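Local coordinates for dihydroorotase (Saccharomyces cerevisiae S288C, PDB 6L0A), which catalyses the zinc-dependent interconversion of N-carbamoyl-L-aspartate and dihydroorotate, the third step of de novo pyrimidine synthesis, at residues C[83-88]-C[124-129]; C[137-142]-C[229-234]. All blocks are in the same frame, centred on the assembly; numbering follows the deposited sequence.

Interaction 1 (C[83-88]-C[124-129]); sequences DLIHEA and FKAMQE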
# COMPACT_ATOMS: atom_id res chain seq x y z
N ASP C 83 -3.62 30.24 27.77
CA ASP C 83 -4.05 31.63 27.61
C ASP C 83 -4.37 31.93 26.15
O ASP C 83 -5.36 32.61 25.85
CB ASP C 83 -2.98 32.57 28.16
CG ASP C 83 -2.82 32.45 29.67
OD1 ASP C 83 -3.33 33.32 30.40
OD2 ASP C 83 -2.18 31.47 30.13
N LEU C 84 -3.57 31.38 25.22
CA LEU C 84 -3.84 31.60 23.80
C LEU C 84 -5.13 30.92 23.37
O LEU C 84 -5.85 31.44 22.51
CB LEU C 84 -2.66 31.09 22.97
CG LEU C 84 -2.89 31.07 21.46
CD1 LEU C 84 -3.31 32.45 20.95
CD2 LEU C 84 -1.65 30.58 20.73
N ILE C 85 -5.44 29.75 23.94
CA ILE C 85 -6.72 29.10 23.67
C ILE C 85 -7.87 30.00 24.10
O ILE C 85 -8.83 30.22 23.35
CB ILE C 85 -6.77 27.74 24.38
CG1 ILE C 85 -5.69 26.80 23.85
CG2 ILE C 85 -8.17 27.13 24.27
CD1 ILE C 85 -5.90 26.36 22.39
N HIS C 86 -7.81 30.52 25.33
CA HIS C 86 -8.85 31.42 25.82
C HIS C 86 -8.94 32.67 24.95
O HIS C 86 -10.04 33.10 24.58
CB HIS C 86 -8.56 31.81 27.28
CG HIS C 86 -8.80 30.70 28.26
ND1 HIS C 86 -10.06 30.20 28.53
CD2 HIS C 86 -7.94 29.99 29.02
CE1 HIS C 86 -9.96 29.24 29.43
NE2 HIS C 86 -8.69 29.08 29.74
N GLU C 87 -7.79 33.25 24.60
CA GLU C 87 -7.77 34.47 23.78
C GLU C 87 -8.40 34.22 22.41
O GLU C 87 -9.28 34.98 21.97
CB GLU C 87 -6.33 34.95 23.64
CG GLU C 87 -6.17 36.21 22.81
CD GLU C 87 -4.72 36.66 22.73
OE1 GLU C 87 -3.87 35.87 22.27
OE2 GLU C 87 -4.43 37.82 23.12
N ALA C 88 -7.96 33.17 21.72
CA ALA C 88 -8.49 32.88 20.39
C ALA C 88 -9.98 32.55 20.44
O ALA C 88 -10.74 32.94 19.56
CB ALA C 88 -7.72 31.72 19.75
N PHE C 124 -6.24 21.04 26.86
CA PHE C 124 -7.57 20.44 26.77
C PHE C 124 -8.52 21.00 27.81
O PHE C 124 -9.73 21.15 27.54
CB PHE C 124 -7.47 18.91 26.92
CG PHE C 124 -6.58 18.25 25.90
CD1 PHE C 124 -6.39 18.82 24.65
CD2 PHE C 124 -5.93 17.07 26.20
CE1 PHE C 124 -5.58 18.21 23.70
CE2 PHE C 124 -5.09 16.45 25.25
CZ PHE C 124 -4.92 17.02 24.01
N LYS C 125 -8.01 21.33 29.00
CA LYS C 125 -8.86 21.96 30.00
C LYS C 125 -9.36 23.32 29.52
O LYS C 125 -10.55 23.64 29.67
CB LYS C 125 -8.10 22.10 31.33
CG LYS C 125 -8.97 22.39 32.57
CD LYS C 125 -10.31 21.61 32.61
CE LYS C 125 -10.15 20.08 32.62
NZ LYS C 125 -9.50 19.49 33.83
N ALA C 126 -8.48 24.11 28.91
CA ALA C 126 -8.89 25.40 28.37
C ALA C 126 -9.89 25.23 27.22
O ALA C 126 -10.91 25.92 27.16
CB ALA C 126 -7.67 26.20 27.91
N MET C 127 -9.62 24.28 26.31
CA MET C 127 -10.58 24.00 25.25
C MET C 127 -11.94 23.62 25.80
O MET C 127 -12.98 24.06 25.29
CB MET C 127 -10.05 22.88 24.35
CG MET C 127 -8.84 23.28 23.54
SD MET C 127 -8.20 21.89 22.61
CE MET C 127 -9.58 21.67 21.47
N GLN C 128 -11.96 22.76 26.83
CA GLN C 128 -13.23 22.31 27.40
C GLN C 128 -14.02 23.49 27.96
O GLN C 128 -15.23 23.60 27.74
CB GLN C 128 -12.96 21.27 28.49
CG GLN C 128 -14.21 20.59 29.06
CD GLN C 128 -13.88 19.43 29.99
OE1 GLN C 128 -14.37 18.31 29.80
NE2 GLN C 128 -13.05 19.69 31.00
N GLU C 129 -13.34 24.40 28.66
CA GLU C 129 -14.02 25.56 29.21
C GLU C 129 -14.55 26.48 28.11
O GLU C 129 -15.54 27.19 28.33
CB GLU C 129 -13.07 26.33 30.12
CG GLU C 129 -12.71 25.60 31.39
CD GLU C 129 -11.54 26.24 32.11
OE1 GLU C 129 -11.00 27.25 31.59
OE2 GLU C 129 -11.15 25.74 33.18

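Interaction 2 (C[137-142]-C[229-234]); sequences HGEKPS and CKPVAK. With ZN (zinc ion), chain L; LMR ((2S)-2-hydroxybutanedioic acid), chain M.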
# COMPACT_ATOMS: atom_id res chain seq x y z
N HIS C 137 -6.43 13.26 14.63
CA HIS C 137 -5.96 12.28 13.66
C HIS C 137 -5.57 11.07 14.49
O HIS C 137 -4.48 11.01 15.06
CB HIS C 137 -4.78 12.81 12.85
CG HIS C 137 -4.33 11.86 11.78
ND1 HIS C 137 -4.33 12.19 10.44
CD2 HIS C 137 -3.88 10.58 11.86
CE1 HIS C 137 -3.89 11.15 9.74
NE2 HIS C 137 -3.61 10.17 10.58
N GLY C 138 -6.49 10.12 14.61
CA GLY C 138 -6.30 9.04 15.55
C GLY C 138 -5.47 7.88 15.02
O GLY C 138 -6.02 6.82 14.70
N GLU C 139 -4.15 8.06 14.94
CA GLU C 139 -3.23 6.99 14.59
C GLU C 139 -2.02 7.05 15.51
O GLU C 139 -1.47 8.13 15.72
CB GLU C 139 -2.75 7.10 13.14
CG GLU C 139 -3.79 6.75 12.08
CD GLU C 139 -3.15 6.58 10.72
OE1 GLU C 139 -2.97 7.57 10.00
OE2 GLU C 139 -2.82 5.43 10.38
N LYS C 140 -1.60 5.90 16.04
CA LYS C 140 -0.34 5.87 16.75
C LYS C 140 0.82 5.77 15.75
O LYS C 140 0.71 5.06 14.75
CB LYS C 140 -0.30 4.69 17.72
CG LYS C 140 -1.15 4.87 18.97
CD LYS C 140 -0.43 4.29 20.19
CE LYS C 140 -1.29 4.39 21.44
NZ LYS C 140 -1.82 5.77 21.56
N PRO C 141 1.92 6.49 15.99
CA PRO C 141 3.12 6.31 15.15
C PRO C 141 3.60 4.87 15.14
O PRO C 141 3.42 4.11 16.10
CB PRO C 141 4.15 7.25 15.81
CG PRO C 141 3.32 8.30 16.48
CD PRO C 141 2.09 7.56 16.98
N SER C 142 4.18 4.48 14.01
CA SER C 142 4.58 3.10 13.84
C SER C 142 5.72 2.76 14.79
O SER C 142 6.60 3.60 15.05
CB SER C 142 4.99 2.85 12.40
OG SER C 142 3.85 2.88 11.55
N CYS C 229 -3.43 7.81 1.11
CA CYS C 229 -3.61 8.88 2.07
C CYS C 229 -3.44 8.28 3.47
O CYS C 229 -3.26 7.08 3.62
CB CYS C 229 -5.00 9.49 1.93
SG CYS C 229 -6.23 8.16 2.27
N LYS C 230 -3.49 9.13 4.49
CA LYS C 230 -3.49 8.64 5.86
C LYS C 230 -4.79 9.04 6.54
O LYS C 230 -5.31 10.14 6.28
CB LYS C 230 -2.28 9.19 6.66
CG LYS C 230 -0.89 8.83 6.06
CD LYS C 230 -0.66 7.33 5.98
CE LYS C 230 -0.47 6.72 7.35
NZ LYS C 230 0.93 6.95 7.91
N PRO C 231 -5.41 8.16 7.35
CA PRO C 231 -5.05 6.75 7.49
C PRO C 231 -5.31 6.03 6.17
O PRO C 231 -6.16 6.49 5.38
CB PRO C 231 -5.97 6.23 8.60
CG PRO C 231 -6.70 7.45 9.15
CD PRO C 231 -6.66 8.48 8.06
N VAL C 232 -4.54 4.98 5.90
CA VAL C 232 -4.68 4.29 4.62
C VAL C 232 -6.04 3.61 4.57
O VAL C 232 -6.60 3.23 5.60
CB VAL C 232 -3.55 3.27 4.41
CG1 VAL C 232 -2.17 3.96 4.51
CG2 VAL C 232 -3.66 2.11 5.41
N ALA C 233 -6.57 3.46 3.36
CA ALA C 233 -7.76 2.63 3.16
C ALA C 233 -7.41 1.17 3.44
O ALA C 233 -6.33 0.69 3.07
CB ALA C 233 -8.29 2.79 1.73
N LYS C 234 -8.30 0.47 4.12
CA LYS C 234 -7.97 -0.82 4.73
C LYS C 234 -8.74 -1.93 4.01
O LYS C 234 -8.73 -1.94 2.78
CB LYS C 234 -8.20 -0.74 6.23
CG LYS C 234 -7.22 0.24 6.88
CD LYS C 234 -7.52 0.51 8.33
CE LYS C 234 -6.41 1.35 8.96
NZ LYS C 234 -6.29 2.78 8.47
ZN ZN L . -5.57 13.19 8.68
C1 LMR M . -3.95 13.95 6.37
O1A LMR M . -5.11 14.31 6.69
O1B LMR M . -3.47 12.97 6.98
C2 LMR M . -3.11 14.65 5.27
O2 LMR M . -2.77 13.87 4.15
C3 LMR M . -3.91 15.74 4.63
C4 LMR M . -2.80 16.61 4.11
O4A LMR M . -2.02 16.23 3.16
O4B LMR M . -2.70 17.69 4.70
O HOH W 1 -2.80 4.25 8.15
O HOH W 2 -0.03 5.25 10.05
O HOH W 3 -4.28 2.98 10.62

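Interaction 1 (C[83-88]-C[124-129])
The imidazole of His86 meets the exposed Glu129 at its edge and Ala126 at an oblique angle. Glu129 OE1 lies in the ring plane, 3.1 Å from His86 CE1, so the carboxylate oxygen faces a C-H of the ring. The same oxygen is near His86 NE2 too, but the angle is too poor for a hydrogen bond. Ring and carboxylate planes are turned 34° apart. The methyl of Ala126 approaches the ring obliquely, with Ala126 CB 3.6 Å from His86 NE2. The ring has its hydrogen bond elsewhere: His86 ND1 pairs with Glu130 OE2, just past the segment. The two acidic side chains would probably favour a protonated imidazole.

Residues 83-88 of helix 82-90 and 124-129 of helix 121-130 run nearly parallel, N to C the same way. The axes of these two segments approach to 8.9 Å and cross at -21°. Such a parallel helix pair fits the outer layer of the TIM barrel of the amidohydrolases, where neighbouring helices pack round the strands. Met127 reaches inward from this layer and touches Val97 and Leu134, the latter on strand 133-136.

Deeper in the interface the contact is apolar. Ile85 CG2 stands anti to the backbone N, which sends this branch toward the other helix. Ile85 CG2 lies 3.8 Å from Ala126 CB and 4.0 Å from Met127 CG. The small Ala126 side chain sits between Ile85 and His86, where the backbones are close: Ile85 CA and Ala126 CA are 6.4 Å apart.

Interaction 2 (C[137-142]-C[229-234])
His137 and Glu139 both pack against the Lys230-Pro231 pair, which is joined by a cis peptide bond. His137 CG stands anti to the backbone N (chi1 -176°), which brings CG toward Lys230 and Pro231. His137 CE1 lies 3.9 Å from Lys230 O. The Glu139 carboxylate crosses Pro231 at a slant, with CD 3.5 Å from Pro231 CB and OE1 3.4 Å from Pro231 CA.

His137 ND1 binds a zinc ion at 2.4 Å, and malate O1A binds the same ion. Lys98 and His180 also belong to this zinc site. This is one of the enzyme's two zinc sites, and Lys230 also lines the malate pocket.

One direct hydrogen bond holds the far side of the imidazole. His137 NE2 donates to Glu139 OE1 over 2.7 Å, nearly straight at 168° and close to the ring plane, using the anti lone pair of the oxygen. An alanine in place of Glu139 would probably leave His137 NE2 without this acceptor and the ring less firmly fixed in its rotation.

Water links the carboxylate to the other segment. Glu139 OE1 and Lys230 NZ are 4.5 Å apart, beyond a salt bridge. A water bridges the two groups instead, donating to Glu139 OE2 and accepting from Lys230 NZ. Two further waters donate to Glu139 OE2; one accepts from Val232 N, the other from Lys234 NZ. Lys230 NZ also bonds Val104 O.

Glu139 thus works from the second shell. One oxygen positions a zinc ligand, while the other faces bound water. The lysine charges nearby are likely to help the buried carboxylate stay ionised.

In the fold
Along the chain interaction 1 is complete before the first segment of interaction 2 begins, and their centres are 27 Å apart. The nearest atoms are about 10 Å apart, so the two do not touch. Helix 121-130 gives interaction 1 its second segment, and strand 133-136 follows it. That strand leads directly to His137, the first residue of interaction 2. Interaction 1 belongs to the helical layer, about 22 Å from the chain centre and away from the annotated sites. Interaction 2 lies about 13 Å from that centre, in loops at the metal site. There it supplies His137 and Lys230 to the malate pocket, and Ser142 reaches Asp219 of the second subunit.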